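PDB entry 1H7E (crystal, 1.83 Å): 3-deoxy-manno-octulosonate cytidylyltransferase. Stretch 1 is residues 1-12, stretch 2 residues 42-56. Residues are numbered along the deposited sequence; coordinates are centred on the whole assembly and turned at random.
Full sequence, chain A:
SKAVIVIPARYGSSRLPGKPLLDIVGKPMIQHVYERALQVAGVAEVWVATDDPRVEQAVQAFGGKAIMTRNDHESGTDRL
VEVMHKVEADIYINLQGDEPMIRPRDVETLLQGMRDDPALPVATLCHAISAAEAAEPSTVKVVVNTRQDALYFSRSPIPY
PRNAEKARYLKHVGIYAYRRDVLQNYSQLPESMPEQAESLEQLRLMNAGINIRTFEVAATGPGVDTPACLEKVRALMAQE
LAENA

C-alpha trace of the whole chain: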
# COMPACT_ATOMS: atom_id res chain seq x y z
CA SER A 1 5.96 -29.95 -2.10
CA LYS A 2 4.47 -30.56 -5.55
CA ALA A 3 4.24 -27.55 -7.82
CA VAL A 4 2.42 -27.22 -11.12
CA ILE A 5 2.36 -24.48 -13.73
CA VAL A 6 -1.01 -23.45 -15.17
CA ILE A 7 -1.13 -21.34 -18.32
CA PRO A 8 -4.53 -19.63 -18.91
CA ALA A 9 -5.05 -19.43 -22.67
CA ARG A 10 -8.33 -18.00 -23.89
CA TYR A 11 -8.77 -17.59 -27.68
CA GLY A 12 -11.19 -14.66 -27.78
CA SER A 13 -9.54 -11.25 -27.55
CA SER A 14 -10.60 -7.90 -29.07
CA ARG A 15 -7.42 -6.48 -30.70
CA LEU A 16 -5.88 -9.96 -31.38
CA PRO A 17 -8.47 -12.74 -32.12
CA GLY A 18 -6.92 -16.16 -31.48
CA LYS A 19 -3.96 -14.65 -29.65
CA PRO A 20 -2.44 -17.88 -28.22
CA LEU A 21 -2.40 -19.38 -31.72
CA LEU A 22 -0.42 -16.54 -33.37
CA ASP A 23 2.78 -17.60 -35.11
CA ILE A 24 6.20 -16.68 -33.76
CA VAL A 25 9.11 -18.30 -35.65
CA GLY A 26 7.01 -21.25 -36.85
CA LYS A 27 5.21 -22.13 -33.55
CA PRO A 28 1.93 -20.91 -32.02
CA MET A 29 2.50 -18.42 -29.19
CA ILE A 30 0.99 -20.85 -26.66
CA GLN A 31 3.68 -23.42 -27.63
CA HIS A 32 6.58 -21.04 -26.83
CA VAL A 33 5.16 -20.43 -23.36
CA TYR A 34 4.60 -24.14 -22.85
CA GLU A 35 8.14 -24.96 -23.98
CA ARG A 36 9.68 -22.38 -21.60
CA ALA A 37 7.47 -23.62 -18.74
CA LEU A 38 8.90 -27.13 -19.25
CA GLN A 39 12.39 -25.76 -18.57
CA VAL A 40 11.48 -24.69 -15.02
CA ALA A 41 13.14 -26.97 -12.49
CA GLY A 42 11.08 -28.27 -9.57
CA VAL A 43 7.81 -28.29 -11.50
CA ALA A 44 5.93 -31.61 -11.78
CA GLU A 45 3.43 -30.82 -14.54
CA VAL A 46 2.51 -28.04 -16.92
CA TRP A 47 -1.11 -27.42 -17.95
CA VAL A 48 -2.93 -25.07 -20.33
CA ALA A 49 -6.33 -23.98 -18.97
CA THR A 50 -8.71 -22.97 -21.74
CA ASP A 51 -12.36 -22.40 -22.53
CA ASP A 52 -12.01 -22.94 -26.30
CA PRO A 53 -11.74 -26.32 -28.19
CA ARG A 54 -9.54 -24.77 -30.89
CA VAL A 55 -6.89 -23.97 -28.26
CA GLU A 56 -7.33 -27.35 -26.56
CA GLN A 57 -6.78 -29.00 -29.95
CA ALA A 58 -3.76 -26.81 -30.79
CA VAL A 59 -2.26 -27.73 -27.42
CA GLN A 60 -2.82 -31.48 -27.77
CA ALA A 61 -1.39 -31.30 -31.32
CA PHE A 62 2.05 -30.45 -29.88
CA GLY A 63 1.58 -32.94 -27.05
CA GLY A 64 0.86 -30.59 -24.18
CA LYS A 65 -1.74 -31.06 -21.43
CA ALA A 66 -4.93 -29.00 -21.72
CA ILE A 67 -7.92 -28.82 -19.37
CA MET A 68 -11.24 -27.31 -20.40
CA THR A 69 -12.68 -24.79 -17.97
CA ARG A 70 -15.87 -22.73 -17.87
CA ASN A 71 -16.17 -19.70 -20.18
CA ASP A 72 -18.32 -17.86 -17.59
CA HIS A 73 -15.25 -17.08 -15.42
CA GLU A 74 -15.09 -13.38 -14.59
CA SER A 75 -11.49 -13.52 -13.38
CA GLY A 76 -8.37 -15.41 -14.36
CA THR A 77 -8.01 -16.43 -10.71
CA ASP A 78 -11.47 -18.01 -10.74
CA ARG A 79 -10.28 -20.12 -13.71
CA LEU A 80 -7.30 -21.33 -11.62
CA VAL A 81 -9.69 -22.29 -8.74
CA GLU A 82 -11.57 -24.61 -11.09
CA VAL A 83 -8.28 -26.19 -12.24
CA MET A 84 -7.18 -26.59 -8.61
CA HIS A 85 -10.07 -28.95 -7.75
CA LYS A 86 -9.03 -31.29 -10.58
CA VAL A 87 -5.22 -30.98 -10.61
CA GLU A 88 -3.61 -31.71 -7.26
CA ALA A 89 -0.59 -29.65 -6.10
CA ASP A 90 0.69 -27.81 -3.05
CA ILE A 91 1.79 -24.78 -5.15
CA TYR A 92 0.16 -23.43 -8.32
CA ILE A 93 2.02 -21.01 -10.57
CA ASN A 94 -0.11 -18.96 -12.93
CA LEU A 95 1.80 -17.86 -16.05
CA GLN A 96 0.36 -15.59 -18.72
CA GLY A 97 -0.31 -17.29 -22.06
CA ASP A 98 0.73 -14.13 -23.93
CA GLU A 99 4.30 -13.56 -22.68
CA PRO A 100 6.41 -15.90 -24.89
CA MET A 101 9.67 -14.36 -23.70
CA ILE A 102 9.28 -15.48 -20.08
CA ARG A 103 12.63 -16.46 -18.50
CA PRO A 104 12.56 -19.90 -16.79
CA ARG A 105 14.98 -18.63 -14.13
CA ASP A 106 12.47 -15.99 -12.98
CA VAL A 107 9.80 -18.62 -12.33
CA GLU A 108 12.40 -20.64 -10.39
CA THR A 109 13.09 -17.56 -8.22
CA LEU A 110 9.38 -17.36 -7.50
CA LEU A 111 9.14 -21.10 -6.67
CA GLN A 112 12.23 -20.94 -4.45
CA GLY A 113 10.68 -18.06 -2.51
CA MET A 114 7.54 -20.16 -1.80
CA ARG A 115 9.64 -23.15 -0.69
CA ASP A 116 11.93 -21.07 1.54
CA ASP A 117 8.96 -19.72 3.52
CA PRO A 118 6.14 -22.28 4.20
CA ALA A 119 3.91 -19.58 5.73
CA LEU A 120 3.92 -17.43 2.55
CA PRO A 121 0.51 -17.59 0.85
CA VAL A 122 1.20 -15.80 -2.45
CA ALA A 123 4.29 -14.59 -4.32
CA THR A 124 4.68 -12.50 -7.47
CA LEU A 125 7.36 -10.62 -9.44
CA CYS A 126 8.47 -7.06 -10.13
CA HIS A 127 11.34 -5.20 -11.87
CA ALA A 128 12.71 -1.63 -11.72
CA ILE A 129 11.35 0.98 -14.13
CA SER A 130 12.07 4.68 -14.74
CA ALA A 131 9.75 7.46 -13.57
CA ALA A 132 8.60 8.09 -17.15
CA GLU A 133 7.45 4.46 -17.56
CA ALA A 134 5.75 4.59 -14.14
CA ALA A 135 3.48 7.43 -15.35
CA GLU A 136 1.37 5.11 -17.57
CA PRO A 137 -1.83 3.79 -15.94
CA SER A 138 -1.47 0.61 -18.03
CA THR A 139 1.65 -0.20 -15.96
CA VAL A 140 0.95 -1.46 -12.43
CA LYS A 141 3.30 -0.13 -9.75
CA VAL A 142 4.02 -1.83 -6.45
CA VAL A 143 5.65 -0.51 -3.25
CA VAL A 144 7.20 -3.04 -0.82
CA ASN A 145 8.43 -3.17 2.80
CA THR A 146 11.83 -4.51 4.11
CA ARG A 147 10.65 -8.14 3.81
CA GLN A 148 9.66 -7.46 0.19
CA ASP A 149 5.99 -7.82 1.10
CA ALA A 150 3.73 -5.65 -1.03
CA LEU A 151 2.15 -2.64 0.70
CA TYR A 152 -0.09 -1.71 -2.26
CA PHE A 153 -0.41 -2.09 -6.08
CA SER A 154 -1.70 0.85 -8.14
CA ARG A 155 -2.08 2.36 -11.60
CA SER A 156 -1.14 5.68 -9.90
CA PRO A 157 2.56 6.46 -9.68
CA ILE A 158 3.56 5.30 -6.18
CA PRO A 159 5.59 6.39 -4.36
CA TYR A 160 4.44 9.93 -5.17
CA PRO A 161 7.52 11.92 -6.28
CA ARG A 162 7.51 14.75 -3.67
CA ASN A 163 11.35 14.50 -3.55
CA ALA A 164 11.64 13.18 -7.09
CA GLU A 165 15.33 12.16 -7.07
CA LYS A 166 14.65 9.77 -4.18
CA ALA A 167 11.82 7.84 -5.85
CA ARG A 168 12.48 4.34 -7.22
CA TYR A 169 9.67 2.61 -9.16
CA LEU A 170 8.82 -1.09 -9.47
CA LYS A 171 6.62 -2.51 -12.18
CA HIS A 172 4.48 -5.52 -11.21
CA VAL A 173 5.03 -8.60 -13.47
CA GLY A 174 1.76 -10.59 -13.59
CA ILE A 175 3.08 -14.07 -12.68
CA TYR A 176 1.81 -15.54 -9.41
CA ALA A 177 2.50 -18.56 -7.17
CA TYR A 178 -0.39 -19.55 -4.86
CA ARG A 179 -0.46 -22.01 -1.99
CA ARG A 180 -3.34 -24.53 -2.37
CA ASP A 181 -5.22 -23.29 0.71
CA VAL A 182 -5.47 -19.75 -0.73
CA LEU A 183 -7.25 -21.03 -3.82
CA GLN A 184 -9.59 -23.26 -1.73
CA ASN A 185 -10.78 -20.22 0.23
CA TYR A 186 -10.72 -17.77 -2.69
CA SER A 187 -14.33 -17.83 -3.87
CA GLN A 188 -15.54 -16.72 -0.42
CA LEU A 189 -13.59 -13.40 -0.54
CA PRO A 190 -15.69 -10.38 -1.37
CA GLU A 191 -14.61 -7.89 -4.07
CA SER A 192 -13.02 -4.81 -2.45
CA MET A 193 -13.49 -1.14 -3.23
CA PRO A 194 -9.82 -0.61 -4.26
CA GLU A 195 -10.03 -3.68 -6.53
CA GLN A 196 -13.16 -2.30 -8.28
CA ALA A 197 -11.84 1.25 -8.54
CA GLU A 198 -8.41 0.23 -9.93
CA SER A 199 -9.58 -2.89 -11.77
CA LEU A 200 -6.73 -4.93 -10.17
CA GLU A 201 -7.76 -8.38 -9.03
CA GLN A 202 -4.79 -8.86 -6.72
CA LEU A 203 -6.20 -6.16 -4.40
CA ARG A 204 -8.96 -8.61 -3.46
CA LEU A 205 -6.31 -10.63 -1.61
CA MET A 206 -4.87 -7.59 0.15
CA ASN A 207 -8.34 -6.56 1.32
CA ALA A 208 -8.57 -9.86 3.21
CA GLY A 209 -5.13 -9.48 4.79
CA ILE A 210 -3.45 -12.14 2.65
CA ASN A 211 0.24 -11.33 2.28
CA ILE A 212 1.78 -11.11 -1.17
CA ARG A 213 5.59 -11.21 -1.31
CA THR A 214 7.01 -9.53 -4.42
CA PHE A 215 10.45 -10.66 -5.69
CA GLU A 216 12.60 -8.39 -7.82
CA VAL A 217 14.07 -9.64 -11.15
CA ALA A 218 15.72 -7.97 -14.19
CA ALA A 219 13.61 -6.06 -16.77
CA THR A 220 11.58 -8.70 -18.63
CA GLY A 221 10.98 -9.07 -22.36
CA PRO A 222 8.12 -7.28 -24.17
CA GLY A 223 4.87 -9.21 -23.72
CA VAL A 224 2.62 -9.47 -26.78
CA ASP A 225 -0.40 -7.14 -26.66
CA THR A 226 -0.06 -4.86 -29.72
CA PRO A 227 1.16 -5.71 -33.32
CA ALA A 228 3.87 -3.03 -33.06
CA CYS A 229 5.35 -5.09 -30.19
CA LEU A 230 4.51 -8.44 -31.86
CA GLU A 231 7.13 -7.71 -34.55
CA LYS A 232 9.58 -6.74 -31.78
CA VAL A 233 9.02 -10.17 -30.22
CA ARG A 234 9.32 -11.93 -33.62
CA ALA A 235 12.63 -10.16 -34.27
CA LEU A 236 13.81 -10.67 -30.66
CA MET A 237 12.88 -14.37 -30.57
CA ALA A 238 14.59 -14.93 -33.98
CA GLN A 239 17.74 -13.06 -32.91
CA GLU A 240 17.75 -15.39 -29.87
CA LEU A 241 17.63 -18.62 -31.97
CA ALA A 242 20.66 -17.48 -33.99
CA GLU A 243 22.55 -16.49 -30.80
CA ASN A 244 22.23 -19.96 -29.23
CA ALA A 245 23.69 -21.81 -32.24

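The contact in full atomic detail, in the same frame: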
# COMPACT_ATOMS: atom_id res chain seq x y z
N SER A 1 6.58 -31.18 -1.52
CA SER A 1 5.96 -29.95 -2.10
C SER A 1 5.86 -30.04 -3.62
O SER A 1 6.82 -29.76 -4.34
CB SER A 1 6.74 -28.70 -1.68
OG SER A 1 5.88 -27.71 -1.14
N LYS A 2 4.69 -30.44 -4.12
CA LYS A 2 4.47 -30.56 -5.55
C LYS A 2 4.00 -29.22 -6.11
O LYS A 2 3.10 -28.58 -5.55
CB LYS A 2 3.44 -31.64 -5.84
CG LYS A 2 3.21 -31.92 -7.31
CD LYS A 2 2.05 -32.89 -7.48
CE LYS A 2 1.72 -33.14 -8.94
NZ LYS A 2 0.45 -33.93 -9.11
N ALA A 3 4.61 -28.80 -7.20
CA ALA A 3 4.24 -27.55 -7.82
C ALA A 3 3.85 -27.81 -9.25
O ALA A 3 4.45 -28.65 -9.91
CB ALA A 3 5.43 -26.59 -7.80
N VAL A 4 2.83 -27.10 -9.73
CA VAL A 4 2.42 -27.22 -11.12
C VAL A 4 2.28 -25.83 -11.74
O VAL A 4 2.05 -24.84 -11.04
CB VAL A 4 1.08 -28.01 -11.31
CG1 VAL A 4 1.16 -29.38 -10.61
CG2 VAL A 4 -0.10 -27.20 -10.82
N ILE A 5 2.50 -25.74 -13.03
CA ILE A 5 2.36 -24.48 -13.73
C ILE A 5 1.09 -24.55 -14.55
O ILE A 5 0.85 -25.53 -15.25
CB ILE A 5 3.54 -24.19 -14.68
CG1 ILE A 5 4.78 -23.85 -13.86
CG2 ILE A 5 3.17 -23.09 -15.67
CD1 ILE A 5 6.03 -23.73 -14.69
N VAL A 6 0.24 -23.53 -14.42
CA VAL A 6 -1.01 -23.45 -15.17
C VAL A 6 -0.92 -22.22 -16.07
O VAL A 6 -0.60 -21.12 -15.61
CB VAL A 6 -2.25 -23.35 -14.25
CG1 VAL A 6 -3.51 -23.21 -15.09
CG2 VAL A 6 -2.36 -24.58 -13.37
N ILE A 7 -1.18 -22.42 -17.36
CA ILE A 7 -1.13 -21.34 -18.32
C ILE A 7 -2.53 -21.08 -18.87
O ILE A 7 -3.07 -21.89 -19.62
CB ILE A 7 -0.22 -21.70 -19.52
CG1 ILE A 7 1.19 -22.04 -19.05
CG2 ILE A 7 -0.18 -20.54 -20.54
CD1 ILE A 7 2.00 -22.79 -20.10
N PRO A 8 -3.18 -19.98 -18.43
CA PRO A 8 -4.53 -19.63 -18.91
C PRO A 8 -4.38 -19.20 -20.37
O PRO A 8 -3.54 -18.35 -20.68
CB PRO A 8 -4.90 -18.41 -18.05
CG PRO A 8 -4.09 -18.58 -16.83
CD PRO A 8 -2.76 -19.06 -17.37
N ALA A 9 -5.17 -19.77 -21.26
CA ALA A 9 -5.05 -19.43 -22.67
C ALA A 9 -6.40 -19.35 -23.35
O ALA A 9 -6.86 -20.32 -23.93
CB ALA A 9 -4.15 -20.44 -23.39
N ARG A 10 -7.04 -18.19 -23.24
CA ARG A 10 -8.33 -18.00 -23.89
C ARG A 10 -8.15 -17.37 -25.29
O ARG A 10 -7.38 -16.42 -25.48
CB ARG A 10 -9.32 -17.25 -22.99
CG ARG A 10 -8.79 -16.04 -22.24
CD ARG A 10 -9.79 -15.58 -21.17
NE ARG A 10 -11.16 -15.44 -21.69
CZ ARG A 10 -12.27 -15.69 -20.99
NH1 ARG A 10 -12.19 -16.10 -19.72
NH2 ARG A 10 -13.46 -15.57 -21.56
N TYR A 11 -8.81 -17.99 -26.27
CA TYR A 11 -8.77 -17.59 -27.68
C TYR A 11 -9.26 -16.16 -27.91
O TYR A 11 -8.50 -15.29 -28.34
CB TYR A 11 -9.61 -18.57 -28.51
CG TYR A 11 -9.50 -18.43 -30.02
CD1 TYR A 11 -8.70 -19.31 -30.76
CD2 TYR A 11 -10.22 -17.46 -30.71
CE1 TYR A 11 -8.63 -19.22 -32.15
CE2 TYR A 11 -10.15 -17.35 -32.10
CZ TYR A 11 -9.35 -18.24 -32.81
OH TYR A 11 -9.28 -18.15 -34.18
N GLY A 12 -10.55 -15.95 -27.61
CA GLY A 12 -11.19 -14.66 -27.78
C GLY A 12 -10.49 -13.47 -27.14
O GLY A 12 -10.22 -13.45 -25.93
N GLY A 42 11.94 -28.15 -10.75
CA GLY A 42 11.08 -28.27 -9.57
C GLY A 42 9.59 -28.31 -9.83
O GLY A 42 8.80 -28.40 -8.89
N VAL A 43 9.21 -28.25 -11.10
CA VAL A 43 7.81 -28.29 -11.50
C VAL A 43 7.46 -29.70 -12.00
O VAL A 43 8.12 -30.24 -12.89
CB VAL A 43 7.54 -27.22 -12.58
CG1 VAL A 43 6.12 -27.35 -13.16
CG2 VAL A 43 7.74 -25.83 -11.96
N ALA A 44 6.39 -30.26 -11.44
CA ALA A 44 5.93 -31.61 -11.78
C ALA A 44 5.16 -31.72 -13.09
O ALA A 44 5.37 -32.65 -13.86
CB ALA A 44 5.11 -32.17 -10.65
N GLU A 45 4.24 -30.79 -13.32
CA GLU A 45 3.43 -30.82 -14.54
C GLU A 45 3.15 -29.42 -15.03
O GLU A 45 3.14 -28.47 -14.25
CB GLU A 45 2.06 -31.48 -14.28
CG GLU A 45 2.07 -32.89 -13.69
CD GLU A 45 0.74 -33.27 -13.06
OE1 GLU A 45 -0.32 -32.83 -13.56
OE2 GLU A 45 0.74 -34.01 -12.05
N VAL A 46 2.84 -29.30 -16.31
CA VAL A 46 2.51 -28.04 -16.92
C VAL A 46 1.19 -28.23 -17.66
O VAL A 46 1.05 -29.15 -18.46
CB VAL A 46 3.61 -27.55 -17.89
CG1 VAL A 46 3.19 -26.23 -18.53
CG2 VAL A 46 4.92 -27.36 -17.15
N TRP A 47 0.23 -27.37 -17.35
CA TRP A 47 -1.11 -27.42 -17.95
C TRP A 47 -1.56 -26.12 -18.60
O TRP A 47 -1.27 -25.05 -18.09
CB TRP A 47 -2.14 -27.70 -16.86
CG TRP A 47 -2.05 -29.05 -16.28
CD1 TRP A 47 -1.23 -29.48 -15.27
CD2 TRP A 47 -2.87 -30.17 -16.63
NE1 TRP A 47 -1.49 -30.79 -14.97
CE2 TRP A 47 -2.50 -31.24 -15.79
CE3 TRP A 47 -3.90 -30.36 -17.57
CZ2 TRP A 47 -3.11 -32.50 -15.86
CZ3 TRP A 47 -4.50 -31.60 -17.64
CH2 TRP A 47 -4.11 -32.65 -16.79
N VAL A 48 -2.35 -26.23 -19.66
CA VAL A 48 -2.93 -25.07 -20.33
C VAL A 48 -4.42 -25.13 -19.98
O VAL A 48 -5.07 -26.17 -20.19
CB VAL A 48 -2.76 -25.13 -21.87
CG1 VAL A 48 -3.52 -23.99 -22.52
CG2 VAL A 48 -1.30 -25.07 -22.25
N ALA A 49 -4.93 -24.06 -19.38
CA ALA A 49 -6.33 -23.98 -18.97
C ALA A 49 -7.03 -23.13 -20.01
O ALA A 49 -6.68 -21.97 -20.22
CB ALA A 49 -6.44 -23.36 -17.59
N THR A 50 -8.01 -23.71 -20.70
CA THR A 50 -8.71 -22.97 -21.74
C THR A 50 -10.20 -23.20 -21.72
O THR A 50 -10.69 -24.11 -21.04
CB THR A 50 -8.15 -23.34 -23.13
OG1 THR A 50 -8.73 -22.49 -24.12
CG2 THR A 50 -8.46 -24.77 -23.47
N ASP A 51 -10.91 -22.32 -22.42
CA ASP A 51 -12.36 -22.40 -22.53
C ASP A 51 -12.78 -22.60 -24.00
O ASP A 51 -13.97 -22.64 -24.32
CB ASP A 51 -13.04 -21.15 -21.93
CG ASP A 51 -12.61 -19.84 -22.60
OD1 ASP A 51 -11.69 -19.84 -23.44
OD2 ASP A 51 -13.20 -18.78 -22.27
N ASP A 52 -11.78 -22.78 -24.87
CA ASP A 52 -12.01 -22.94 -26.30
C ASP A 52 -11.39 -24.23 -26.87
O ASP A 52 -10.19 -24.47 -26.70
CB ASP A 52 -11.45 -21.71 -27.03
CG ASP A 52 -11.89 -21.64 -28.48
OD1 ASP A 52 -11.21 -22.25 -29.32
OD2 ASP A 52 -12.92 -20.99 -28.77
N PRO A 53 -12.19 -25.05 -27.59
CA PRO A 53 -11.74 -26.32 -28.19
C PRO A 53 -10.64 -26.17 -29.24
O PRO A 53 -9.87 -27.10 -29.47
CB PRO A 53 -13.03 -26.90 -28.79
CG PRO A 53 -13.86 -25.68 -29.08
CD PRO A 53 -13.63 -24.83 -27.86
N ARG A 54 -10.58 -25.01 -29.89
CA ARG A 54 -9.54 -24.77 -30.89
C ARG A 54 -8.17 -24.71 -30.21
O ARG A 54 -7.18 -25.27 -30.73
CB ARG A 54 -9.82 -23.46 -31.66
CG ARG A 54 -11.13 -23.48 -32.46
CD ARG A 54 -11.44 -22.12 -33.10
NE ARG A 54 -11.91 -21.13 -32.13
CZ ARG A 54 -12.44 -19.94 -32.44
NH1 ARG A 54 -12.58 -19.57 -33.71
NH2 ARG A 54 -12.82 -19.12 -31.47
N VAL A 55 -8.12 -24.09 -29.04
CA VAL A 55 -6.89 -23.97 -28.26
C VAL A 55 -6.53 -25.34 -27.67
O VAL A 55 -5.37 -25.75 -27.69
CB VAL A 55 -7.01 -22.90 -27.13
CG1 VAL A 55 -5.78 -22.92 -26.22
CG2 VAL A 55 -7.14 -21.53 -27.74
N GLU A 56 -7.54 -26.03 -27.14
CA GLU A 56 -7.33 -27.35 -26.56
C GLU A 56 -6.71 -28.25 -27.62
O GLU A 56 -5.76 -28.98 -27.34
CB GLU A 56 -8.65 -27.94 -26.12
CG GLU A 56 -8.53 -29.38 -25.66
CD GLU A 56 -9.89 -30.03 -25.48
OE1 GLU A 56 -10.77 -29.83 -26.36
OE2 GLU A 56 -10.07 -30.73 -24.47
O HOH W 1 6.96 -29.98 -8.13
O HOH W 2 -11.73 -17.91 -25.17

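How do the two backbones pair? Strand 3-8 lies beside the strand that ends at Thr 50, and the two run parallel, their axes 27° apart. As is usual for parallel pairing, alternate residues of the first strand carry the hydrogen bonds. Ile 5 N donates to Glu 45 O (3.1 Å), and Trp 47 N donates to Ile 5 O (2.9 Å). Ile 7 repeats the pattern, its N reaching Trp 47 O at 2.7 Å and its O receiving Ala 49 N at 2.9 Å. The residues between them turn their N and O away from this partner but bring their CA close, as in the 3.3 Å contact of Val 6 CA with Trp 47 O.

What happens where the ladder begins and ends? At the start, Ala 44 N donates to Ala 3 O (2.9 Å), while Glu 45 N, 4.0 Å from the same Ala 3 O, is buried without a partner. A water extends the pairing here, accepting from Ala 3 N at 2.8 Å and donating to Gly 42 O at 2.5 Å. At the far end Ala 9 N donates to Ala 49 O (2.9 Å), and then a side chain takes over: Thr 50 OG1 donates to Ala 9 O at 2.9 Å.

How do the side chains sort onto the two faces of the sheet? Ile 5, Ile 7, Val 46 and Val 48 share one face, where Ile 7 CD1 packs 4.0 Å from Val 46 CG1. The other face holds Val 6, Trp 47 and Ala 49, with Val 6 CG1 3.9 Å from Ala 49 CB. Glu 45 also starts out on that face, and its carboxylate serves two partners: OE2 forms a salt bridge with Lys 2 NZ (3.0 Å), and OE1 accepts from Trp 47 NE1 (2.7 Å).

What holds the segments together beyond the strands? Tyr 11 buries more area than any other residue here. The Arg 54 guanidinium lies flat on its ring, planes 15° apart, with Arg 54 CZ 3.6 Å from the centroid of the Tyr 11 ring. Asp 52 steadies that arginine: its OD1 accepts from Arg 54 NE (3.1 Å) in a salt bridge and caps the helix through Arg 54 N (2.9 Å). Nearby, Arg 10 NH2 and Asp 51 OD2 form a salt bridge at 3.3 Å, but the oxygen sits over the guanidinium face, so the attraction is of charges alone.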